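PDB 2ZQ5: sulfotransferase from Mycobacterium tuberculosis, which probably transfers a sulfuryl group from the donor PAPS to an acceptor molecule, as other sulfotransferases do. Local coordinates for residues A[34-40]-A[180-184]; A[183-188]-A[199-205]; A[205-209]-A[234-238]. The contacts are given in a common frame with arbitrary orientation. Residues are numbered along the deposited sequence.

Interaction 1. Residues A[34-40]-A[180-184]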
loop_
_atom_site.group_PDB
_atom_site.type_symbol
_atom_site.label_atom_id
_atom_site.label_comp_id
_atom_site.label_asym_id
_atom_site.label_seq_id
_atom_site.Cartn_x
_atom_site.Cartn_y
_atom_site.Cartn_z
ATOM N N ASP A 34 12.767 -13.280 -2.446
ATOM C CA ASP A 34 11.425 -12.755 -2.666
ATOM C C ASP A 34 11.135 -12.567 -4.153
ATOM O O ASP A 34 10.113 -12.000 -4.537
ATOM C CB ASP A 34 11.208 -11.449 -1.877
ATOM C CG ASP A 34 12.212 -10.366 -2.219
ATOM O OD1 ASP A 34 13.285 -10.676 -2.775
ATOM O OD2 ASP A 34 11.923 -9.190 -1.904
ATOM N N ASN A 35 12.043 -13.072 -4.985
ATOM C CA ASN A 35 11.903 -13.020 -6.438
ATOM C C ASN A 35 11.718 -11.601 -6.975
ATOM O O ASN A 35 10.991 -11.386 -7.942
ATOM C CB ASN A 35 10.722 -13.905 -6.856
ATOM C CG ASN A 35 10.807 -14.355 -8.298
ATOM O OD1 ASN A 35 11.883 -14.696 -8.786
ATOM N ND2 ASN A 35 9.667 -14.382 -8.984
ATOM N N TYR A 36 12.398 -10.637 -6.365
ATOM C CA TYR A 36 12.269 -9.248 -6.788
ATOM C C TYR A 36 12.905 -8.964 -8.146
ATOM O O TYR A 36 12.450 -8.081 -8.873
ATOM C CB TYR A 36 12.851 -8.314 -5.713
ATOM C CG TYR A 36 14.325 -8.006 -5.852
ATOM C CD1 TYR A 36 14.754 -6.868 -6.537
ATOM C CD2 TYR A 36 15.292 -8.851 -5.303
ATOM C CE1 TYR A 36 16.108 -6.581 -6.673
ATOM C CE2 TYR A 36 16.646 -8.571 -5.431
ATOM C CZ TYR A 36 17.047 -7.438 -6.117
ATOM O OH TYR A 36 18.390 -7.167 -6.259
ATOM N N ARG A 37 13.948 -9.708 -8.500
ATOM C CA ARG A 37 14.601 -9.489 -9.783
ATOM C C ARG A 37 13.683 -9.823 -10.954
ATOM O O ARG A 37 13.590 -9.048 -11.908
ATOM C CB ARG A 37 15.892 -10.303 -9.874
ATOM C CG ARG A 37 17.046 -9.698 -9.088
ATOM C CD ARG A 37 18.308 -10.533 -9.225
ATOM N NE ARG A 37 19.489 -9.841 -8.714
ATOM C CZ ARG A 37 19.998 -8.732 -9.245
ATOM N NH1 ARG A 37 19.431 -8.182 -10.310
ATOM N NH2 ARG A 37 21.078 -8.175 -8.714
ATOM N N GLU A 38 13.006 -10.966 -10.887
ATOM C CA GLU A 38 12.093 -11.349 -11.963
ATOM C C GLU A 38 10.964 -10.329 -12.033
ATOM O O GLU A 38 10.570 -9.895 -13.116
ATOM C CB GLU A 38 11.485 -12.738 -11.726
ATOM C CG GLU A 38 10.722 -13.262 -12.951
ATOM C CD GLU A 38 9.835 -14.465 -12.663
ATOM O OE1 GLU A 38 10.085 -15.183 -11.677
ATOM O OE2 GLU A 38 8.885 -14.703 -13.443
ATOM N N ALA A 39 10.444 -9.952 -10.870
ATOM C CA ALA A 39 9.355 -8.986 -10.804
ATOM C C ALA A 39 9.754 -7.670 -11.465
ATOM O O ALA A 39 8.998 -7.116 -12.260
ATOM C CB ALA A 39 8.956 -8.748 -9.349
ATOM N N LEU A 40 10.947 -7.176 -11.142
ATOM C CA LEU A 40 11.419 -5.923 -11.717
ATOM C C LEU A 40 11.545 -6.026 -13.237
ATOM O O LEU A 40 11.168 -5.104 -13.958
ATOM C CB LEU A 40 12.767 -5.535 -11.097
ATOM C CG LEU A 40 13.384 -4.214 -11.569
ATOM C CD1 LEU A 40 12.391 -3.067 -11.390
ATOM C CD2 LEU A 40 14.658 -3.954 -10.778
ATOM N N GLN A 180 9.543 -3.086 -2.081
ATOM C CA GLN A 180 10.920 -3.562 -1.961
ATOM C C GLN A 180 11.111 -4.866 -2.738
ATOM O O GLN A 180 12.214 -5.161 -3.210
ATOM C CB GLN A 180 11.291 -3.784 -0.489
ATOM C CG GLN A 180 11.430 -2.509 0.324
ATOM C CD GLN A 180 12.008 -2.758 1.706
ATOM O OE1 GLN A 180 12.590 -3.813 1.968
ATOM N NE2 GLN A 180 11.863 -1.782 2.594
ATOM N N SER A 181 10.026 -5.630 -2.870
ATOM C CA SER A 181 10.024 -6.909 -3.586
ATOM C C SER A 181 9.462 -6.752 -4.998
ATOM O O SER A 181 9.361 -7.730 -5.746
ATOM C CB SER A 181 9.156 -7.927 -2.844
ATOM O OG SER A 181 9.568 -8.094 -1.501
ATOM N N LEU A 182 9.094 -5.527 -5.353
ATOM C CA LEU A 182 8.503 -5.229 -6.655
ATOM C C LEU A 182 7.241 -6.052 -6.923
ATOM O O LEU A 182 6.930 -6.375 -8.070
ATOM C CB LEU A 182 9.520 -5.412 -7.794
ATOM C CG LEU A 182 10.564 -4.299 -8.005
ATOM C CD1 LEU A 182 9.886 -2.930 -8.006
ATOM C CD2 LEU A 182 11.616 -4.359 -6.914
ATOM N N HIS A 183 6.534 -6.398 -5.847
ATOM C CA HIS A 183 5.262 -7.126 -5.924
ATOM C C HIS A 183 4.243 -6.165 -5.324
ATOM O O HIS A 183 4.190 -5.983 -4.104
ATOM C CB HIS A 183 5.287 -8.417 -5.094
ATOM C CG HIS A 183 6.002 -9.557 -5.754
ATOM N ND1 HIS A 183 7.364 -9.567 -5.958
ATOM C CD2 HIS A 183 5.542 -10.739 -6.231
ATOM C CE1 HIS A 183 7.714 -10.704 -6.530
ATOM N NE2 HIS A 183 6.628 -11.434 -6.706
ATOM N N SER A 184 3.433 -5.548 -6.174
ATOM C CA SER A 184 2.458 -4.570 -5.703
ATOM C C SER A 184 1.368 -4.317 -6.733
ATOM O O SER A 184 1.643 -4.287 -7.931
ATOM C CB SER A 184 3.180 -3.254 -5.392
ATOM O OG SER A 184 2.268 -2.227 -5.044
HETATM O O HOH W 1 7.125 -13.947 -7.710
#
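L182 is the apolar centre. Its backbone angles fall in the left-handed helical region (phi 57°, psi 30°), and its side chain meets one face of the helix start. L182 CB lies 3.7 Å from A39 CB. L182 CG is 4.0 Å from L40 CB. L182 CD2 is 4.0 Å from Y36 CD1, at the edge of that ring. Y36 CA makes a CA-H...O contact of 3.4 Å with S181 O. S181 O also accepts a 2.7 Å hydrogen bond from H183 ND1, which fixes the imidazole beside A39, with CE1 3.6 Å from A39 CB. At the polar edge, S181 OG donates to D34 OD2 at 2.6 Å, and R72 adds a salt bridge to D34. Water 1 joins N35 ND2 (2.9 Å) to H183 NE2 (2.8 Å). N35 ND2 also bonds E38 OE1 at 2.8 Å. The contact seats the start of helix 36-50 on the loop after helix 175-178. R72 of helix 55-81, L200 of helix 194-201 and R211 of helix 206-219 lie around it.

Interaction 2. Residues A[183-188]-A[199-205]; sequences HSVSYE and WLSRQDW
The segment 183-188 starts extended and ends with helical angles. The closest CA atoms are those of H183 and L200, 7.1 Å apart. H183 (phi -117°, psi 105°) buries the most surface. With chi1 m (-79°) and chi2 69°, its ring lies against W199, L200 and Q203, while W205 packs on its CB and carbonyl. H183 NE2 is 3.6 Å from W199 CH2. The two rings meet obliquely, with planes at 52° and the six-membered ring centroid 5.4 Å from that of the imidazole. H183 CD2 is 3.8 Å from L200 CD1. H183 CB and O lie 3.9 and 3.4 Å from W205 CZ3. W199 is t (chi1 176°, chi2 83°), L200 t,p and W205 m (chi1 -72°, chi2 81°). Water 1 bridges H183 NE2 and Q203 OE1, at 2.8 Å from each, while H183 ND1 bonds S181 O. The helix ends here: R202 N and Q203 NE2 bond W199 O (3.0 and 2.9 Å), and Q203 N bonds L200 O (3.1 Å). The sulfotransferase fold is a P-loop-type alpha/beta fold with a parallel sheet; here the loop after helix 175-178 packs on the end of helix 194-201, among the helices outside that sheet. S184 is extended (phi -162°, psi 142°). Its CB points away, but S184 O lies 3.4 Å from L200 CD2. V185 (chi1 m) rests its CG1 against both L200 CD2 (4.1 Å) and W205 CZ2 (4.2 Å), the latter at the indole edge. E188 closes the segment, with OE1 4.3 Å from L200 CD2 and OE2 bound to T292 and R295 of helix 282-304.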
loop_
_atom_site.group_PDB
_atom_site.type_symbol
_atom_site.label_atom_id
_atom_site.label_comp_id
_atom_site.label_asym_id
_atom_site.label_seq_id
_atom_site.Cartn_x
_atom_site.Cartn_y
_atom_site.Cartn_z
ATOM N N HIS A 183 6.534 -6.398 -5.847
ATOM C CA HIS A 183 5.262 -7.126 -5.924
ATOM C C HIS A 183 4.243 -6.165 -5.324
ATOM O O HIS A 183 4.190 -5.983 -4.104
ATOM C CB HIS A 183 5.287 -8.417 -5.094
ATOM C CG HIS A 183 6.002 -9.557 -5.754
ATOM N ND1 HIS A 183 7.364 -9.567 -5.958
ATOM C CD2 HIS A 183 5.542 -10.739 -6.231
ATOM C CE1 HIS A 183 7.714 -10.704 -6.530
ATOM N NE2 HIS A 183 6.628 -11.434 -6.706
ATOM N N SER A 184 3.433 -5.548 -6.174
ATOM C CA SER A 184 2.458 -4.570 -5.703
ATOM C C SER A 184 1.368 -4.317 -6.733
ATOM O O SER A 184 1.643 -4.287 -7.931
ATOM C CB SER A 184 3.180 -3.254 -5.392
ATOM O OG SER A 184 2.268 -2.227 -5.044
ATOM N N VAL A 185 0.132 -4.139 -6.274
ATOM C CA VAL A 185 -0.952 -3.853 -7.207
ATOM C C VAL A 185 -1.063 -2.348 -7.452
ATOM O O VAL A 185 -1.965 -1.888 -8.153
ATOM C CB VAL A 185 -2.320 -4.405 -6.714
ATOM C CG1 VAL A 185 -2.291 -5.926 -6.701
ATOM C CG2 VAL A 185 -2.650 -3.862 -5.334
ATOM N N SER A 186 -0.134 -1.579 -6.885
ATOM C CA SER A 186 -0.145 -0.132 -7.074
ATOM C C SER A 186 0.254 0.222 -8.504
ATOM O O SER A 186 -0.280 1.159 -9.099
ATOM C CB SER A 186 0.823 0.544 -6.095
ATOM O OG SER A 186 2.173 0.192 -6.373
ATOM N N TYR A 187 1.177 -0.548 -9.065
ATOM C CA TYR A 187 1.672 -0.276 -10.410
ATOM C C TYR A 187 0.606 -0.287 -11.489
ATOM O O TYR A 187 0.523 0.648 -12.287
ATOM C CB TYR A 187 2.786 -1.263 -10.771
ATOM C CG TYR A 187 3.931 -1.243 -9.789
ATOM C CD1 TYR A 187 4.574 -0.049 -9.464
ATOM C CD2 TYR A 187 4.349 -2.410 -9.154
ATOM C CE1 TYR A 187 5.604 -0.016 -8.524
ATOM C CE2 TYR A 187 5.377 -2.387 -8.213
ATOM C CZ TYR A 187 5.995 -1.189 -7.904
ATOM O OH TYR A 187 6.996 -1.160 -6.958
ATOM N N GLU A 188 -0.216 -1.330 -11.511
ATOM C CA GLU A 188 -1.256 -1.450 -12.521
ATOM C C GLU A 188 -2.399 -0.449 -12.357
ATOM O O GLU A 188 -3.209 -0.281 -13.265
ATOM C CB GLU A 188 -1.800 -2.879 -12.538
ATOM C CG GLU A 188 -2.658 -3.248 -11.345
ATOM C CD GLU A 188 -2.888 -4.736 -11.265
ATOM O OE1 GLU A 188 -1.930 -5.467 -10.927
ATOM O OE2 GLU A 188 -4.018 -5.180 -11.559
ATOM N N TRP A 199 1.069 -11.266 -14.824
ATOM C CA TRP A 199 2.149 -12.013 -14.199
ATOM C C TRP A 199 1.933 -12.053 -12.687
ATOM O O TRP A 199 2.006 -13.110 -12.059
ATOM C CB TRP A 199 3.491 -11.340 -14.517
ATOM C CG TRP A 199 4.675 -11.982 -13.849
ATOM C CD1 TRP A 199 5.373 -13.073 -14.283
ATOM C CD2 TRP A 199 5.277 -11.588 -12.609
ATOM N NE1 TRP A 199 6.373 -13.383 -13.389
ATOM C CE2 TRP A 199 6.335 -12.487 -12.353
ATOM C CE3 TRP A 199 5.023 -10.561 -11.689
ATOM C CZ2 TRP A 199 7.140 -12.391 -11.211
ATOM C CZ3 TRP A 199 5.824 -10.465 -10.552
ATOM C CH2 TRP A 199 6.869 -11.378 -10.326
ATOM N N LEU A 200 1.656 -10.893 -12.102
ATOM C CA LEU A 200 1.452 -10.810 -10.664
ATOM C C LEU A 200 0.302 -11.692 -10.179
ATOM O O LEU A 200 0.385 -12.289 -9.102
ATOM C CB LEU A 200 1.212 -9.351 -10.257
ATOM C CG LEU A 200 1.153 -9.050 -8.758
ATOM C CD1 LEU A 200 2.451 -9.503 -8.085
ATOM C CD2 LEU A 200 0.933 -7.556 -8.552
ATOM N N SER A 201 -0.759 -11.791 -10.979
ATOM C CA SER A 201 -1.915 -12.605 -10.597
ATOM C C SER A 201 -1.570 -14.092 -10.486
ATOM O O SER A 201 -2.316 -14.857 -9.880
ATOM C CB SER A 201 -3.059 -12.417 -11.597
ATOM O OG SER A 201 -2.832 -13.157 -12.779
ATOM N N ARG A 202 -0.441 -14.492 -11.062
ATOM C CA ARG A 202 -0.005 -15.889 -11.030
ATOM C C ARG A 202 1.091 -16.154 -9.997
ATOM O O ARG A 202 1.535 -17.289 -9.841
ATOM C CB ARG A 202 0.514 -16.308 -12.413
ATOM C CG ARG A 202 -0.549 -16.379 -13.501
ATOM C CD ARG A 202 0.045 -16.755 -14.854
ATOM N NE ARG A 202 0.471 -15.592 -15.634
ATOM C CZ ARG A 202 1.730 -15.328 -15.970
ATOM N NH1 ARG A 202 2.708 -16.140 -15.593
ATOM N NH2 ARG A 202 2.012 -14.254 -16.693
ATOM N N GLN A 203 1.518 -15.116 -9.284
ATOM C CA GLN A 203 2.598 -15.266 -8.313
ATOM C C GLN A 203 2.205 -15.646 -6.900
ATOM O O GLN A 203 1.095 -15.373 -6.445
ATOM C CB GLN A 203 3.416 -13.973 -8.229
ATOM C CG GLN A 203 3.989 -13.500 -9.547
ATOM C CD GLN A 203 4.722 -14.602 -10.277
ATOM O OE1 GLN A 203 5.709 -15.151 -9.777
ATOM N NE2 GLN A 203 4.240 -14.940 -11.467
ATOM N N ASP A 204 3.145 -16.284 -6.213
ATOM C CA ASP A 204 2.962 -16.643 -4.818
ATOM C C ASP A 204 3.493 -15.426 -4.060
ATOM O O ASP A 204 4.675 -15.094 -4.154
ATOM C CB ASP A 204 3.784 -17.883 -4.467
ATOM C CG ASP A 204 3.894 -18.101 -2.976
ATOM O OD1 ASP A 204 2.954 -17.714 -2.249
ATOM O OD2 ASP A 204 4.920 -18.664 -2.535
ATOM N N TRP A 205 2.610 -14.744 -3.335
ATOM C CA TRP A 205 3.000 -13.552 -2.588
ATOM C C TRP A 205 3.694 -13.849 -1.265
ATOM O O TRP A 205 4.198 -12.932 -0.614
ATOM C CB TRP A 205 1.777 -12.693 -2.261
ATOM C CG TRP A 205 1.133 -11.950 -3.394
ATOM C CD1 TRP A 205 0.254 -12.449 -4.313
ATOM C CD2 TRP A 205 1.206 -10.538 -3.632
ATOM N NE1 TRP A 205 -0.238 -11.429 -5.099
ATOM C CE2 TRP A 205 0.330 -10.248 -4.701
ATOM C CE3 TRP A 205 1.923 -9.489 -3.039
ATOM C CZ2 TRP A 205 0.147 -8.949 -5.190
ATOM C CZ3 TRP A 205 1.742 -8.196 -3.523
ATOM C CH2 TRP A 205 0.860 -7.937 -4.589
HETATM O O HOH W 1 7.125 -13.947 -7.710
#

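Interaction 3. Residues A[205-209]-A[234-238]; sequences WTPSY and SHLFA
A methyl group fills a notch between two large rings. W205 and Y209 lie one helical turn apart, joined by a 3.0 Å bond from Y209 N to W205 O. Both have chi1 m (-72° and -88°), and both CA-to-CB bonds point toward segment 234-238. A238 CB enters between them. It sits over the W205 five-membered ring, 3.6 Å from its centroid and 19° off the normal, a CH-pi contact; the nearest ring atom is W205 CG at 3.4 Å. The same methyl is 3.5 Å from Y209 CE1, and A238 O lies over the Y209 face. W205 and A238 have the nearest CA atoms, 6.0 Å apart. S234 to F237 have helical angles and form one short, weakly bonded turn, with A238 N bonded to S234 O at 2.9 Å. A238 (phi -122°, psi 36°) is the N-cap residue of helix 239-245. The turn follows strand 227-231 of the parallel sheet, so the contact packs the start of helix 206-219 against an exit from the alpha/beta core. W205 CZ2 is 4.4 Å from F237 CB and W205 CH2 is 4.1 Å from S234 CB. Y209 OH and S234 OG (chi1 p) share a 2.9 Å hydrogen bond, though the position of Y209 OH is less certain; S234 OG also bonds N232. The Y209 and H235 rings meet rim to rim, centroids 5.7 Å apart, planes at 69°.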
loop_
_atom_site.group_PDB
_atom_site.type_symbol
_atom_site.label_atom_id
_atom_site.label_comp_id
_atom_site.label_asym_id
_atom_site.label_seq_id
_atom_site.Cartn_x
_atom_site.Cartn_y
_atom_site.Cartn_z
ATOM N N TRP A 205 2.610 -14.744 -3.335
ATOM C CA TRP A 205 3.000 -13.552 -2.588
ATOM C C TRP A 205 3.694 -13.849 -1.265
ATOM O O TRP A 205 4.198 -12.932 -0.614
ATOM C CB TRP A 205 1.777 -12.693 -2.261
ATOM C CG TRP A 205 1.133 -11.950 -3.394
ATOM C CD1 TRP A 205 0.254 -12.449 -4.313
ATOM C CD2 TRP A 205 1.206 -10.538 -3.632
ATOM N NE1 TRP A 205 -0.238 -11.429 -5.099
ATOM C CE2 TRP A 205 0.330 -10.248 -4.701
ATOM C CE3 TRP A 205 1.923 -9.489 -3.039
ATOM C CZ2 TRP A 205 0.147 -8.949 -5.190
ATOM C CZ3 TRP A 205 1.742 -8.196 -3.523
ATOM C CH2 TRP A 205 0.860 -7.937 -4.589
ATOM N N THR A 206 3.730 -15.110 -0.856
ATOM C CA THR A 206 4.321 -15.434 0.435
ATOM C C THR A 206 5.713 -14.862 0.698
ATOM O O THR A 206 5.942 -14.267 1.743
ATOM C CB THR A 206 4.314 -16.953 0.682
ATOM O OG1 THR A 206 2.987 -17.455 0.468
ATOM C CG2 THR A 206 4.712 -17.252 2.123
ATOM N N PRO A 207 6.659 -15.016 -0.241
ATOM C CA PRO A 207 7.989 -14.462 0.028
ATOM C C PRO A 207 7.951 -12.956 0.279
ATOM O O PRO A 207 8.686 -12.441 1.120
ATOM C CB PRO A 207 8.778 -14.826 -1.228
ATOM C CG PRO A 207 8.117 -16.102 -1.676
ATOM C CD PRO A 207 6.653 -15.791 -1.493
ATOM N N SER A 208 7.086 -12.254 -0.448
ATOM C CA SER A 208 6.957 -10.808 -0.281
ATOM C C SER A 208 6.363 -10.470 1.081
ATOM O O SER A 208 6.765 -9.494 1.711
ATOM C CB SER A 208 6.084 -10.209 -1.385
ATOM O OG SER A 208 6.746 -10.254 -2.635
ATOM N N TYR A 209 5.402 -11.265 1.539
ATOM C CA TYR A 209 4.815 -10.996 2.846
ATOM C C TYR A 209 5.776 -11.362 3.967
ATOM O O TYR A 209 5.752 -10.755 5.034
ATOM C CB TYR A 209 3.470 -11.713 3.001
ATOM C CG TYR A 209 2.323 -10.872 2.484
ATOM C CD1 TYR A 209 2.204 -10.578 1.124
ATOM C CD2 TYR A 209 1.398 -10.311 3.363
ATOM C CE1 TYR A 209 1.197 -9.743 0.652
ATOM C CE2 TYR A 209 0.378 -9.472 2.900
ATOM C CZ TYR A 209 0.289 -9.192 1.544
ATOM O OH TYR A 209 -0.698 -8.357 1.071
ATOM N N SER A 234 -3.338 -4.587 -1.529
ATOM C CA SER A 234 -2.784 -5.902 -1.864
ATOM C C SER A 234 -3.359 -7.052 -1.048
ATOM O O SER A 234 -3.404 -8.191 -1.510
ATOM C CB SER A 234 -1.259 -5.908 -1.702
ATOM O OG SER A 234 -0.895 -5.882 -0.331
ATOM N N HIS A 235 -3.811 -6.756 0.161
ATOM C CA HIS A 235 -4.343 -7.794 1.025
ATOM C C HIS A 235 -5.550 -8.505 0.422
ATOM O O HIS A 235 -5.865 -9.631 0.799
ATOM C CB HIS A 235 -4.619 -7.182 2.398
ATOM C CG HIS A 235 -3.390 -6.584 3.014
ATOM N ND1 HIS A 235 -3.392 -5.398 3.715
ATOM C CD2 HIS A 235 -2.099 -6.986 2.959
ATOM C CE1 HIS A 235 -2.151 -5.092 4.058
ATOM N NE2 HIS A 235 -1.348 -6.039 3.610
ATOM N N LEU A 236 -6.204 -7.860 -0.539
ATOM C CA LEU A 236 -7.342 -8.474 -1.221
ATOM C C LEU A 236 -6.850 -9.597 -2.130
ATOM O O LEU A 236 -7.489 -10.649 -2.247
ATOM C CB LEU A 236 -8.059 -7.451 -2.103
ATOM C CG LEU A 236 -8.834 -6.325 -1.428
ATOM C CD1 LEU A 236 -9.278 -5.313 -2.476
ATOM C CD2 LEU A 236 -10.041 -6.902 -0.696
ATOM N N PHE A 237 -5.702 -9.354 -2.762
ATOM C CA PHE A 237 -5.092 -10.275 -3.718
ATOM C C PHE A 237 -4.188 -11.340 -3.116
ATOM O O PHE A 237 -3.969 -12.395 -3.726
ATOM C CB PHE A 237 -4.232 -9.487 -4.720
ATOM C CG PHE A 237 -4.977 -8.432 -5.495
ATOM C CD1 PHE A 237 -5.403 -8.684 -6.797
ATOM C CD2 PHE A 237 -5.222 -7.179 -4.939
ATOM C CE1 PHE A 237 -6.058 -7.699 -7.533
ATOM C CE2 PHE A 237 -5.880 -6.190 -5.670
ATOM C CZ PHE A 237 -6.296 -6.454 -6.971
ATOM N N ALA A 238 -3.656 -11.065 -1.931
ATOM C CA ALA A 238 -2.694 -11.966 -1.306
ATOM C C ALA A 238 -3.082 -12.498 0.059
ATOM O O ALA A 238 -2.223 -12.686 0.919
ATOM C CB ALA A 238 -1.345 -11.256 -1.211
#

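All three contacts are buried, and they form a chain from the N-terminal helices toward the sheet. Interaction 1 holds helix 36-50 and lies farthest from the chain centre, about 15 Å, against about 12 and 11 Å for interactions 2 and 3. Interactions 1 and 2 share H183, S184 and water 1. A probable hydrogen bond from W199 NE1 to E38 OE2 (2.8 Å) also ties them. Interactions 2 and 3 share W205. Interaction 1 mixes apolar packing with a direct bond and a water bridge. Interaction 2 is mainly ring and aliphatic packing. Interaction 3, next to the sheet, centres on a CH-pi contact, with a less certain hydroxyl pair beside it.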